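PDB 4Z6M: homoprotocatechuate 2,3-dioxygenase, which catalyses the iron(II)-dependent extradiol ring opening of homoprotocatechuate by molecular oxygen, with the metal held by a facial triad of two histidines and one carboxylate. Local coordinates for residues A[14-19]-A[78-83]; A[50-55]-A[63-68]; A[57-62]-A[132-137]; A[110-115]-A[127-132]. The protein carries 1 engineered substitution. All coordinates share one frame; numbering follows the deposited sequence. Where two conformers were deposited one is given.

Contact 1 of 4, residues A[14-19]-A[78-83]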
loop_
_atom_site.group_PDB
_atom_site.type_symbol
_atom_site.label_atom_id
_atom_site.label_comp_id
_atom_site.label_asym_id
_atom_site.label_seq_id
_atom_site.Cartn_x
_atom_site.Cartn_y
_atom_site.Cartn_z
ATOM N N ASP A 14 -0.070 34.344 -16.509
ATOM C CA ASP A 14 -0.836 33.139 -16.217
ATOM C C ASP A 14 0.151 32.059 -15.849
ATOM O O ASP A 14 0.769 31.436 -16.727
ATOM C CB ASP A 14 -1.692 32.742 -17.427
ATOM C CG ASP A 14 -2.553 31.523 -17.169
ATOM O OD1 ASP A 14 -2.342 30.878 -16.116
ATOM O OD2 ASP A 14 -3.412 31.183 -18.026
ATOM N N ILE A 15 0.267 31.804 -14.554
ATOM C CA ILE A 15 1.190 30.806 -14.034
ATOM C C ILE A 15 0.494 29.440 -14.020
ATOM O O ILE A 15 -0.604 29.292 -13.465
ATOM C CB ILE A 15 1.671 31.182 -12.629
ATOM C CG1 ILE A 15 2.470 32.501 -12.663
ATOM C CG2 ILE A 15 2.472 30.049 -11.998
ATOM C CD1 ILE A 15 2.500 33.212 -11.317
ATOM N N LEU A 16 1.157 28.436 -14.588
ATOM C CA LEU A 16 0.633 27.066 -14.569
ATOM C C LEU A 16 0.886 26.335 -13.249
ATOM O O LEU A 16 -0.014 25.678 -12.712
ATOM C CB LEU A 16 1.257 26.267 -15.701
ATOM C CG LEU A 16 1.013 26.739 -17.128
ATOM C CD1 LEU A 16 1.955 26.002 -18.076
ATOM C CD2 LEU A 16 -0.459 26.522 -17.491
ATOM N N ARG A 17 2.128 26.379 -12.777
ATOM C CA ARG A 17 2.600 25.480 -11.723
ATOM C C ARG A 17 4.020 25.825 -11.378
ATOM O O ARG A 17 4.750 26.400 -12.198
ATOM C CB ARG A 17 2.555 24.002 -12.138
ATOM C CG ARG A 17 3.311 23.697 -13.431
ATOM C CD ARG A 17 3.594 22.217 -13.539
ATOM N NE ARG A 17 4.197 21.817 -14.810
ATOM C CZ ARG A 17 5.091 20.839 -14.941
ATOM N NH1 ARG A 17 5.537 20.505 -16.144
ATOM N NH2 ARG A 17 5.532 20.181 -13.884
ATOM N N CYS A 18 4.443 25.399 -10.199
ATOM C CA CYS A 18 5.865 25.245 -9.945
ATOM C C CYS A 18 6.467 24.255 -10.929
ATOM O O CYS A 18 5.824 23.287 -11.334
ATOM C CB CYS A 18 6.137 24.812 -8.514
ATOM S SG CYS A 18 5.522 23.194 -8.052
ATOM N N ALA A 19 7.690 24.527 -11.350
ATOM C CA ALA A 19 8.317 23.696 -12.394
ATOM C C ALA A 19 9.699 23.166 -12.057
ATOM O O ALA A 19 9.987 22.003 -12.320
ATOM C CB ALA A 19 8.374 24.432 -13.712
ATOM N N ALA A 78 11.426 28.374 -10.097
ATOM C CA ALA A 78 10.875 28.625 -11.417
ATOM C C ALA A 78 9.458 28.126 -11.514
ATOM O O ALA A 78 9.148 26.991 -11.097
ATOM C CB ALA A 78 11.724 27.960 -12.497
ATOM N N PHE A 79 8.614 28.965 -12.120
ATOM C CA PHE A 79 7.233 28.642 -12.432
ATOM C C PHE A 79 7.053 28.675 -13.937
ATOM O O PHE A 79 7.549 29.580 -14.606
ATOM C CB PHE A 79 6.305 29.679 -11.809
ATOM C CG PHE A 79 6.414 29.757 -10.317
ATOM C CD1 PHE A 79 5.649 28.952 -9.508
ATOM C CD2 PHE A 79 7.306 30.631 -9.711
ATOM C CE1 PHE A 79 5.746 29.009 -8.126
ATOM C CE2 PHE A 79 7.415 30.705 -8.316
ATOM C CZ PHE A 79 6.640 29.878 -7.524
ATOM N N ARG A 80 6.376 27.659 -14.472
ATOM C CA ARG A 80 6.013 27.675 -15.880
ATOM C C ARG A 80 4.742 28.482 -16.090
ATOM O O ARG A 80 3.807 28.397 -15.289
ATOM C CB ARG A 80 5.877 26.268 -16.433
ATOM C CG ARG A 80 5.967 26.223 -17.945
ATOM C CD ARG A 80 5.942 24.829 -18.532
ATOM N NE ARG A 80 6.237 24.901 -19.942
ATOM C CZ ARG A 80 5.833 24.048 -20.872
ATOM N NH1 ARG A 80 5.116 22.976 -20.575
ATOM N NH2 ARG A 80 6.150 24.285 -22.126
ATOM N N VAL A 81 4.741 29.282 -17.145
ATOM C CA VAL A 81 3.594 30.082 -17.544
ATOM C C VAL A 81 2.931 29.517 -18.799
ATOM O O VAL A 81 3.502 28.664 -19.492
ATOM C CB VAL A 81 3.965 31.563 -17.727
ATOM C CG1 VAL A 81 4.465 32.127 -16.437
ATOM C CG2 VAL A 81 4.986 31.776 -18.840
ATOM N N ARG A 82 1.716 29.965 -19.077
ATOM C CA ARG A 82 0.867 29.263 -20.055
ATOM C C ARG A 82 1.324 29.451 -21.495
ATOM O O ARG A 82 1.199 28.531 -22.292
ATOM C CB ARG A 82 -0.583 29.698 -19.927
ATOM C CG ARG A 82 -1.523 28.910 -20.841
ATOM C CD ARG A 82 -2.986 29.169 -20.551
ATOM N NE ARG A 82 -3.355 28.598 -19.263
ATOM C CZ ARG A 82 -3.607 27.302 -19.055
ATOM N NH1 ARG A 82 -3.602 26.430 -20.058
ATOM N NH2 ARG A 82 -3.925 26.885 -17.835
ATOM N N THR A 83 1.848 30.633 -21.826
ATOM C CA THR A 83 2.181 30.964 -23.220
ATOM C C THR A 83 3.478 31.759 -23.243
ATOM O O THR A 83 3.868 32.369 -22.233
ATOM C CB THR A 83 1.101 31.832 -23.899
ATOM O OG1 THR A 83 1.060 33.117 -23.281
ATOM C CG2 THR A 83 -0.263 31.211 -23.816
HETATM O O HOH W 1 -3.521 28.577 -15.654
#
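Asp14 and Arg82 close one end of this antiparallel strand pair with a salt bridge, Asp14 OD2 to Arg82 NE at 2.9 Å. The nitrogen comes from above the carboxylate plane, yet the oxygen lies in the guanidinium plane; a bend at chi3 (-69°) brings NE round to it. A water doubles the link, donating to Asp14 OD1 and accepting from Arg82 NH2. Leu16 CD2 packs as a methyl over the guanidinium face of Arg82, 3.5 Å from NH2. Among backbone bonds, Leu16 N reaches Arg80 O at 2.7 Å and Ala19 N reaches Ala78 O at 2.9 Å, while Arg80 N and Arg82 N donate to the carbonyls of Arg17 and Asp14. Pairing slips by one residue between Ile15-Val81 and Arg17-Arg80, a beta bulge. Apolar contacts include Ile15 CG2 against Phe79 CB at 3.9 Å. Arg17 and Arg80 lie on the same face of the sheet, and both form salt bridges with Asp277 of the second subunit, which probably offsets their like charges. Strand 73-81 lies between 15-25 and 125-129; Val81 packs on helix 84-96, and Cys18 meets strand 152-160.

Contact 2 of 4, residues A[50-55]-A[63-68]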
loop_
_atom_site.group_PDB
_atom_site.type_symbol
_atom_site.label_atom_id
_atom_site.label_comp_id
_atom_site.label_asym_id
_atom_site.label_seq_id
_atom_site.Cartn_x
_atom_site.Cartn_y
_atom_site.Cartn_z
ATOM N N GLN A 50 27.123 21.039 -13.200
ATOM C CA GLN A 50 25.679 20.987 -12.970
ATOM C C GLN A 50 25.138 19.589 -13.191
ATOM O O GLN A 50 25.644 18.832 -14.010
ATOM C CB GLN A 50 24.928 21.917 -13.925
ATOM C CG GLN A 50 25.228 23.397 -13.755
ATOM C CD GLN A 50 24.378 24.248 -14.682
ATOM O OE1 GLN A 50 24.389 24.072 -15.897
ATOM N NE2 GLN A 50 23.619 25.159 -14.109
ATOM N N ILE A 51 24.085 19.277 -12.457
ATOM C CA ILE A 51 23.289 18.079 -12.675
ATOM C C ILE A 51 21.845 18.481 -12.798
ATOM O O ILE A 51 21.320 19.205 -11.953
ATOM C CB ILE A 51 23.453 17.069 -11.520
ATOM C CG1 ILE A 51 24.944 16.720 -11.347
ATOM C CG2 ILE A 51 22.607 15.831 -11.771
ATOM C CD1 ILE A 51 25.247 15.971 -10.084
ATOM N N TYR A 52 21.216 18.019 -13.858
ATOM C CA TYR A 52 19.825 18.341 -14.170
ATOM C C TYR A 52 19.013 17.075 -13.933
ATOM O O TYR A 52 19.312 16.040 -14.519
ATOM C CB TYR A 52 19.669 18.749 -15.632
ATOM C CG TYR A 52 20.279 20.092 -15.963
ATOM C CD1 TYR A 52 21.662 20.254 -16.071
ATOM C CD2 TYR A 52 19.471 21.191 -16.210
ATOM C CE1 TYR A 52 22.220 21.498 -16.373
ATOM C CE2 TYR A 52 20.012 22.432 -16.517
ATOM C CZ TYR A 52 21.387 22.579 -16.597
ATOM O OH TYR A 52 21.906 23.834 -16.872
ATOM N N LEU A 53 17.991 17.169 -13.080
ATOM C CA LEU A 53 17.247 16.020 -12.596
ATOM C C LEU A 53 15.753 16.208 -12.812
ATOM O O LEU A 53 15.243 17.327 -12.713
ATOM C CB LEU A 53 17.475 15.836 -11.098
ATOM C CG LEU A 53 18.928 15.572 -10.694
ATOM C CD1 LEU A 53 19.096 15.733 -9.192
ATOM C CD2 LEU A 53 19.370 14.200 -11.171
ATOM N N ARG A 54 15.055 15.091 -13.058
ATOM C CA ARG A 54 13.618 15.108 -13.197
ATOM C C ARG A 54 12.976 13.947 -12.465
ATOM O O ARG A 54 13.581 12.904 -12.221
ATOM C CB ARG A 54 13.177 15.142 -14.659
ATOM C CG ARG A 54 13.362 13.856 -15.427
ATOM C CD ARG A 54 12.883 14.027 -16.834
ATOM N NE ARG A 54 12.886 12.806 -17.648
ATOM C CZ ARG A 54 13.910 12.407 -18.400
ATOM N NH1 ARG A 54 15.096 13.029 -18.358
ATOM N NH2 ARG A 54 13.751 11.374 -19.201
ATOM N N SER A 55 11.710 14.178 -12.135
ATOM C CA SER A 55 10.878 13.162 -11.507
ATOM C C SER A 55 10.356 12.151 -12.533
ATOM O O SER A 55 10.442 12.364 -13.743
ATOM C CB SER A 55 9.744 13.847 -10.755
ATOM O OG SER A 55 8.889 14.515 -11.627
ATOM N N ASN A 63 13.201 19.128 -13.152
ATOM C CA ASN A 63 12.556 19.677 -11.956
ATOM C C ASN A 63 13.560 20.233 -10.946
ATOM O O ASN A 63 13.154 20.905 -9.978
ATOM C CB ASN A 63 11.715 18.632 -11.251
ATOM C CG ASN A 63 10.577 18.101 -12.097
ATOM O OD1 ASN A 63 10.466 16.882 -12.296
ATOM N ND2 ASN A 63 9.731 18.988 -12.592
ATOM N N LEU A 64 14.843 19.917 -11.122
ATOM C CA LEU A 64 15.848 20.306 -10.149
ATOM C C LEU A 64 17.168 20.458 -10.887
ATOM O O LEU A 64 17.579 19.555 -11.610
ATOM C CB LEU A 64 15.960 19.275 -9.032
ATOM C CG LEU A 64 16.854 19.587 -7.854
ATOM C CD1 LEU A 64 16.353 20.805 -7.082
ATOM C CD2 LEU A 64 16.927 18.388 -6.921
ATOM N N VAL A 65 17.811 21.611 -10.725
ATOM C CA VAL A 65 19.161 21.842 -11.226
ATOM C C VAL A 65 20.065 22.016 -10.023
ATOM O O VAL A 65 19.831 22.895 -9.179
ATOM C CB VAL A 65 19.242 23.088 -12.134
ATOM C CG1 VAL A 65 20.646 23.201 -12.725
ATOM C CG2 VAL A 65 18.214 22.995 -13.239
ATOM N N LEU A 66 21.095 21.183 -9.934
ATOM C CA LEU A 66 22.128 21.328 -8.913
ATOM C C LEU A 66 23.315 22.009 -9.585
ATOM O O LEU A 66 23.860 21.493 -10.565
ATOM C CB LEU A 66 22.557 19.973 -8.361
ATOM C CG LEU A 66 21.436 19.054 -7.884
ATOM C CD1 LEU A 66 22.015 17.715 -7.451
ATOM C CD2 LEU A 66 20.612 19.719 -6.785
ATOM N N THR A 67 23.705 23.177 -9.070
ATOM C CA THR A 67 24.782 23.984 -9.654
ATOM C C THR A 67 25.887 24.107 -8.623
ATOM O O THR A 67 25.653 24.564 -7.520
ATOM C CB THR A 67 24.258 25.361 -10.087
ATOM O OG1 THR A 67 23.304 25.206 -11.136
ATOM C CG2 THR A 67 25.380 26.271 -10.552
ATOM N N LYS A 68 27.107 23.739 -8.991
ATOM C CA LYS A 68 28.237 23.873 -8.101
ATOM C C LYS A 68 28.512 25.359 -7.843
ATOM O O LYS A 68 28.521 26.164 -8.767
ATOM C CB LYS A 68 29.469 23.234 -8.740
ATOM C CG LYS A 68 30.733 23.247 -7.898
ATOM C CD LYS A 68 31.874 22.671 -8.739
ATOM C CE LYS A 68 33.226 22.941 -8.100
ATOM N NZ LYS A 68 33.253 22.534 -6.663
#
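Gln50 to Arg54 and Leu64 to Lys68 form a beta hairpin in the N-terminal sheet of this glyoxalase-superfamily chain. Backbone donors and acceptors pair off at Ile51-Leu66, where Leu66 N reaches Ile51 O at 2.8 Å and Ile51 N returns to Leu66 O. Near the loop, Leu53 N donates to Leu64 O, and Leu53 O takes two donors, Asn63 N at 2.8 Å and Leu64 N at 3.1 Å: a classic beta bulge. Asn63 also turns its amide to Ser55, just past the end of the partner strand, OD1 accepting from Ser55 N at 3.0 Å in the plane of the amide carbonyl, while ND2 is taken by Glu58 and Ala19 O. On the Tyr52 face, Gln50 uses both amide ends: NE2 donates in its own plane to Thr67 OG1 (3.0 Å), which also bonds Glu22, and OE1 accepts from Tyr52 OH, whose oxygen in turn pairs with Lys110 N. Leu53, Leu64 and Leu66 lie on the other face, against Tyr35 of helix 28-38. Val65 has CG1 anti to its backbone N (chi1 -175°), a position above the Tyr52 ring, with a CH-pi contact of 4.0 Å from CG1 to the ring centroid.

Contact 3 of 4, residues A[57-62]-A[132-137]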
loop_
_atom_site.group_PDB
_atom_site.type_symbol
_atom_site.label_atom_id
_atom_site.label_comp_id
_atom_site.label_asym_id
_atom_site.label_seq_id
_atom_site.Cartn_x
_atom_site.Cartn_y
_atom_site.Cartn_z
ATOM N N GLU A 57 7.406 11.246 -13.602
ATOM C CA GLU A 57 6.313 11.561 -14.528
ATOM C C GLU A 57 6.508 12.852 -15.327
ATOM O O GLU A 57 5.617 13.272 -16.059
ATOM C CB GLU A 57 4.970 11.597 -13.778
ATOM C CG GLU A 57 4.603 10.269 -13.176
ATOM C CD GLU A 57 3.216 10.243 -12.545
ATOM O OE1 GLU A 57 2.672 11.340 -12.279
ATOM O OE2 GLU A 57 2.731 9.101 -12.317
ATOM N N GLU A 58 7.667 13.486 -15.182
ATOM C CA GLU A 58 7.883 14.782 -15.826
ATOM C C GLU A 58 8.213 14.652 -17.307
ATOM O O GLU A 58 8.900 13.724 -17.713
ATOM C CB GLU A 58 9.015 15.519 -15.120
ATOM C CG GLU A 58 9.174 16.961 -15.585
ATOM C CD GLU A 58 7.875 17.730 -15.457
ATOM O OE1 GLU A 58 7.582 18.187 -14.310
ATOM O OE2 GLU A 58 7.138 17.878 -16.468
ATOM N N PHE A 59 7.735 15.597 -18.112
ATOM C CA PHE A 59 8.100 15.667 -19.535
ATOM C C PHE A 59 8.934 16.913 -19.874
ATOM O O PHE A 59 9.590 16.941 -20.909
ATOM C CB PHE A 59 6.877 15.593 -20.474
ATOM C CG PHE A 59 6.068 16.847 -20.503
ATOM C CD1 PHE A 59 5.112 17.097 -19.528
ATOM C CD2 PHE A 59 6.278 17.806 -21.470
ATOM C CE1 PHE A 59 4.411 18.284 -19.528
ATOM C CE2 PHE A 59 5.541 18.988 -21.481
ATOM C CZ PHE A 59 4.624 19.221 -20.497
ATOM N N ILE A 60 8.895 17.951 -19.032
ATOM C CA ILE A 60 9.787 19.103 -19.255
ATOM C C ILE A 60 11.189 18.689 -18.842
ATOM O O ILE A 60 11.402 17.627 -18.249
ATOM C CB ILE A 60 9.334 20.396 -18.524
ATOM C CG1 ILE A 60 9.531 20.329 -17.000
ATOM C CG2 ILE A 60 7.898 20.752 -18.904
ATOM C CD1 ILE A 60 9.425 21.696 -16.337
ATOM N N HIS A 61 12.181 19.506 -19.197
ATOM C CA HIS A 61 13.546 19.019 -19.166
ATOM C C HIS A 61 14.017 18.610 -17.772
ATOM O O HIS A 61 14.752 17.647 -17.616
ATOM C CB HIS A 61 14.470 20.084 -19.731
ATOM C CG HIS A 61 15.894 19.659 -19.840
ATOM N ND1 HIS A 61 16.836 19.982 -18.892
ATOM C CD2 HIS A 61 16.556 18.996 -20.813
ATOM C CE1 HIS A 61 18.020 19.536 -19.270
ATOM N NE2 HIS A 61 17.873 18.920 -20.428
ATOM N N HIS A 62 13.586 19.339 -16.740
ATOM C CA HIS A 62 14.040 19.047 -15.394
ATOM C C HIS A 62 13.095 19.659 -14.359
ATOM O O HIS A 62 12.334 20.577 -14.654
ATOM C CB HIS A 62 15.441 19.579 -15.170
ATOM C CG HIS A 62 15.561 21.039 -15.455
ATOM N ND1 HIS A 62 16.067 21.525 -16.638
ATOM C CD2 HIS A 62 15.215 22.121 -14.722
ATOM C CE1 HIS A 62 16.027 22.839 -16.622
ATOM N NE2 HIS A 62 15.504 23.228 -15.472
ATOM N N THR A 132 10.556 25.048 -22.986
ATOM C CA THR A 132 11.391 24.050 -22.347
ATOM C C THR A 132 11.542 22.835 -23.267
ATOM O O THR A 132 10.617 22.484 -24.009
ATOM C CB THR A 132 10.859 23.649 -20.946
ATOM O OG1 THR A 132 11.717 22.647 -20.364
ATOM C CG2 THR A 132 9.448 23.131 -21.010
ATOM N N THR A 133 12.717 22.221 -23.231
ATOM C CA THR A 133 12.989 21.035 -24.022
ATOM C C THR A 133 12.234 19.847 -23.429
ATOM O O THR A 133 12.420 19.514 -22.268
ATOM C CB THR A 133 14.492 20.736 -24.000
ATOM O OG1 THR A 133 15.179 21.874 -24.511
ATOM C CG2 THR A 133 14.840 19.506 -24.837
ATOM N N HIS A 134 11.391 19.225 -24.238
ATOM C CA HIS A 134 10.701 18.013 -23.815
ATOM C C HIS A 134 11.652 16.847 -23.829
ATOM O O HIS A 134 12.495 16.735 -24.728
ATOM C CB HIS A 134 9.538 17.695 -24.740
ATOM C CG HIS A 134 8.430 18.677 -24.676
ATOM N ND1 HIS A 134 7.195 18.405 -25.213
ATOM C CD2 HIS A 134 8.372 19.946 -24.204
ATOM C CE1 HIS A 134 6.408 19.452 -25.042
ATOM N NE2 HIS A 134 7.106 20.408 -24.450
ATOM N N VAL A 135 11.481 15.961 -22.853
ATOM C CA VAL A 135 12.295 14.763 -22.729
ATOM C C VAL A 135 11.387 13.543 -22.615
ATOM O O VAL A 135 10.171 13.676 -22.540
ATOM C CB VAL A 135 13.235 14.868 -21.522
ATOM C CG1 VAL A 135 14.202 16.031 -21.706
ATOM C CG2 VAL A 135 12.471 15.014 -20.219
ATOM N N GLU A 136 11.971 12.350 -22.592
ATOM C CA GLU A 136 11.172 11.138 -22.432
ATOM C C GLU A 136 10.436 11.163 -21.095
ATOM O O GLU A 136 11.049 11.184 -20.032
ATOM C CB GLU A 136 12.049 9.895 -22.479
ATOM C CG GLU A 136 11.266 8.581 -22.430
ATOM C CD GLU A 136 12.152 7.346 -22.272
ATOM O OE1 GLU A 136 13.412 7.456 -22.367
ATOM O OE2 GLU A 136 11.582 6.245 -22.040
ATOM N N ARG A 137 9.114 11.140 -21.170
ATOM C CA ARG A 137 8.288 11.038 -19.983
ATOM C C ARG A 137 8.428 9.622 -19.448
ATOM O O ARG A 137 8.131 8.675 -20.167
ATOM C CB ARG A 137 6.834 11.371 -20.344
ATOM C CG ARG A 137 6.000 11.773 -19.142
ATOM C CD ARG A 137 4.588 12.260 -19.457
ATOM N NE ARG A 137 4.147 12.986 -18.272
ATOM C CZ ARG A 137 3.180 13.889 -18.209
ATOM N NH1 ARG A 137 2.430 14.154 -19.260
ATOM N NH2 ARG A 137 2.968 14.516 -17.051
#
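Arg137 NE donates to Glu57 O at 2.7 Å, and NH2 adds a weak second bond to the same oxygen; Arg137 was modelled in two conformers, so this grip is certain for one of them alone. Val135 N to Phe59 O, at 2.9 Å, is a backbone bond between the two loops, which run roughly antiparallel without forming a regular strand pair. At the end away from Arg137 the bond from His61 N to Thr132 OG1 is weak and long, 3.4 Å.

The loop 57-62 is also braced from within. Glu58 OE2 accepts from Phe59 N and Ile60 N, which approach from opposite faces of its carboxylate plane, while OE1 pairs with Arg17. His61 ND1 and His62 ND1 share a hydrogen bond of 2.8 Å in which either could be the donor.

Packing centres on Phe59. Its CE2 edge points at the face of His134 in a T-shaped stack, planes 81° apart and CE2 3.6 Å from His134 NE2. On the Arg137 side, Phe59 CD1 lies over the centre of the guanidinium, 4.0 Å from CZ, with the two planes oblique. Farther along, Ile60 CG2 meets Thr132 CG2 at 3.5 Å, and Val135 CG1 rests near His61 CD2.

His134 NE2 bonds Asp279 of the second subunit, and Arg137 reaches Tyr274 and Asn280 of that chain. Both residues thus set a flat group against Phe59 and turn polar nitrogens to the second subunit, tying the two loops and the subunit boundary with the same side chains.

Contact 4 of 4, residues A[110-115]-A[127-132]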
loop_
_atom_site.group_PDB
_atom_site.type_symbol
_atom_site.label_atom_id
_atom_site.label_comp_id
_atom_site.label_asym_id
_atom_site.label_seq_id
_atom_site.Cartn_x
_atom_site.Cartn_y
_atom_site.Cartn_z
ATOM N N LYS A 110 20.272 24.998 -18.972
ATOM C CA LYS A 110 19.990 24.135 -20.117
ATOM C C LYS A 110 18.543 23.634 -20.074
ATOM O O LYS A 110 17.991 23.366 -18.994
ATOM C CB LYS A 110 20.951 22.958 -20.122
ATOM C CG LYS A 110 22.357 23.346 -20.495
ATOM C CD LYS A 110 23.270 22.131 -20.534
ATOM C CE LYS A 110 24.668 22.478 -21.034
ATOM N NZ LYS A 110 25.280 23.638 -20.316
ATOM N N GLY A 111 17.920 23.524 -21.248
ATOM C CA GLY A 111 16.588 22.937 -21.350
ATOM C C GLY A 111 15.458 23.891 -21.051
ATOM O O GLY A 111 14.301 23.483 -21.081
ATOM N N ILE A 112 15.791 25.162 -20.766
ATOM C CA ILE A 112 14.827 26.241 -20.697
ATOM C C ILE A 112 15.169 27.286 -21.741
ATOM O O ILE A 112 16.344 27.614 -21.925
ATOM C CB ILE A 112 14.820 26.891 -19.302
ATOM C CG1 ILE A 112 14.637 25.834 -18.210
ATOM C CG2 ILE A 112 13.747 27.970 -19.245
ATOM C CD1 ILE A 112 13.229 25.286 -18.110
ATOM N N GLY A 113 14.130 27.760 -22.424
ATOM C CA GLY A 113 14.223 28.814 -23.420
ATOM C C GLY A 113 14.018 30.192 -22.803
ATOM O O GLY A 113 14.506 30.462 -21.712
ATOM N N ASP A 114 13.283 31.051 -23.505
ATOM C CA ASP A 114 13.089 32.438 -23.100
ATOM C C ASP A 114 12.596 32.476 -21.650
ATOM O O ASP A 114 11.593 31.851 -21.304
ATOM C CB ASP A 114 12.113 33.092 -24.084
ATOM C CG ASP A 114 11.758 34.511 -23.724
ATOM O OD1 ASP A 114 12.654 35.254 -23.288
ATOM O OD2 ASP A 114 10.562 34.881 -23.894
ATOM N N ALA A 115 13.335 33.180 -20.798
ATOM C CA ALA A 115 13.086 33.132 -19.358
ATOM C C ALA A 115 13.318 34.491 -18.728
ATOM O O ALA A 115 14.235 35.210 -19.115
ATOM C CB ALA A 115 13.960 32.093 -18.681
ATOM N N GLU A 127 11.793 32.624 -11.289
ATOM C CA GLU A 127 11.874 32.560 -12.746
ATOM C C GLU A 127 10.494 32.252 -13.333
ATOM O O GLU A 127 9.752 31.450 -12.777
ATOM C CB GLU A 127 12.865 31.491 -13.226
ATOM C CG GLU A 127 12.995 31.448 -14.752
ATOM C CD GLU A 127 14.005 30.427 -15.247
ATOM O OE1 GLU A 127 15.238 30.735 -15.241
ATOM O OE2 GLU A 127 13.566 29.318 -15.627
ATOM N N PHE A 128 10.190 32.877 -14.461
ATOM C CA PHE A 128 9.031 32.564 -15.277
ATOM C C PHE A 128 9.508 32.213 -16.671
ATOM O O PHE A 128 10.320 32.933 -17.275
ATOM C CB PHE A 128 8.097 33.758 -15.333
ATOM C CG PHE A 128 7.614 34.183 -13.983
ATOM C CD1 PHE A 128 6.515 33.563 -13.414
ATOM C CD2 PHE A 128 8.322 35.116 -13.237
ATOM C CE1 PHE A 128 6.092 33.899 -12.142
ATOM C CE2 PHE A 128 7.903 35.463 -11.965
ATOM C CZ PHE A 128 6.784 34.858 -11.421
ATOM N N PHE A 129 8.997 31.102 -17.184
ATOM C CA PHE A 129 9.368 30.636 -18.532
ATOM C C PHE A 129 8.183 29.870 -19.112
ATOM O O PHE A 129 7.369 29.327 -18.345
ATOM C CB PHE A 129 10.610 29.739 -18.489
ATOM C CG PHE A 129 10.334 28.371 -17.918
ATOM C CD1 PHE A 129 10.391 28.163 -16.555
ATOM C CD2 PHE A 129 9.919 27.323 -18.744
ATOM C CE1 PHE A 129 10.060 26.927 -16.019
ATOM C CE2 PHE A 129 9.602 26.083 -18.208
ATOM C CZ PHE A 129 9.675 25.886 -16.853
ATOM N N PHE A 130 8.107 29.826 -20.442
ATOM C CA PHE A 130 7.246 28.877 -21.155
ATOM C C PHE A 130 8.073 27.796 -21.874
ATOM O O PHE A 130 7.851 26.591 -21.666
ATOM C CB PHE A 130 6.334 29.576 -22.163
ATOM C CG PHE A 130 5.610 28.611 -23.039
ATOM C CD1 PHE A 130 4.497 27.949 -22.567
ATOM C CD2 PHE A 130 6.113 28.285 -24.292
ATOM C CE1 PHE A 130 3.863 27.011 -23.354
ATOM C CE2 PHE A 130 5.478 27.367 -25.089
ATOM C CZ PHE A 130 4.358 26.721 -24.617
ATOM N N GLU A 131 9.035 28.213 -22.702
ATOM C CA GLU A 131 9.785 27.278 -23.543
ATOM C C GLU A 131 10.665 26.351 -22.710
ATOM O O GLU A 131 11.427 26.790 -21.866
ATOM C CB GLU A 131 10.690 28.030 -24.540
ATOM C CG GLU A 131 9.976 28.992 -25.488
ATOM C CD GLU A 131 10.897 29.854 -26.353
ATOM O OE1 GLU A 131 12.122 30.070 -26.054
ATOM O OE2 GLU A 131 10.341 30.337 -27.369
ATOM N N THR A 132 10.556 25.048 -22.986
ATOM C CA THR A 132 11.391 24.050 -22.347
ATOM C C THR A 132 11.542 22.835 -23.267
ATOM O O THR A 132 10.617 22.484 -24.009
ATOM C CB THR A 132 10.859 23.649 -20.946
ATOM O OG1 THR A 132 11.717 22.647 -20.364
ATOM C CG2 THR A 132 9.448 23.131 -21.010
HETATM O O HOH W 2 9.505 30.991 -22.630
#
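Gly113 N donates to Glu131 O at 2.9 Å and nearly straight (174°), although from well above the carbonyl plane, and the backbones of Ile112 and Thr132 form a single bridge beside it. These residues continue the open end of the hairpin made by strands 115-119 and 125-129, in the N-terminal glyoxalase-type sheet. Glu131 holds the loop 110-115 twice: besides its carbonyl, its side chain, extended beyond CG, carries OE1 to Asp114 N at 3.0 Å, again nearly straight (175°) and from above the carboxylate plane. A water joins the same corner, donating to Asp114 O and accepting from Glu131 N. Asp114 turns its carboxylate elsewhere, to a salt bridge with Arg103. At the far end Thr132 OG1 donates to Gly111 O at 2.8 Å.

Ala115 CB touches the carboxyl carbon CD of Glu127 at 3.8 Å. The oxygens of that carboxylate are satisfied beyond the contact, OE1 by Arg117 and OE2 by Tyr20. Ile112 and Phe129 cross at about a right angle, and Ile112 CG2 meets Phe129 CB at 3.7 Å. The chi2 of Ile112 (-74°) swings CD1 over the ring, where it makes a CH-pi contact 3.8 Å from the Phe129 centroid, displaced toward the rim.

Contacts 1, 2 and 4 involve strands of the sheet that contains 15-25 and 125-129, and contact 3 joins two loops beside it; the iron ligands His155, His214 and Glu267 come from later in the chain. The Cys18 side chain of contact 1 is about 10 Å from the iron and is not a ligand. Contacts 1 and 4, centres about 10 Å apart, share the sheet through Phe79 N to Glu127 O (2.8 Å). Contact 3 ties into the others: Glu58 OE1 takes Arg17 NH2 of contact 1 at 2.9 Å, Glu136 O takes Arg54 NH2 of contact 2 at 2.8 Å, and Thr132 is common to contacts 3 and 4. Contacts 1 and 3 both meet Asp277 and Asp279 of the second subunit.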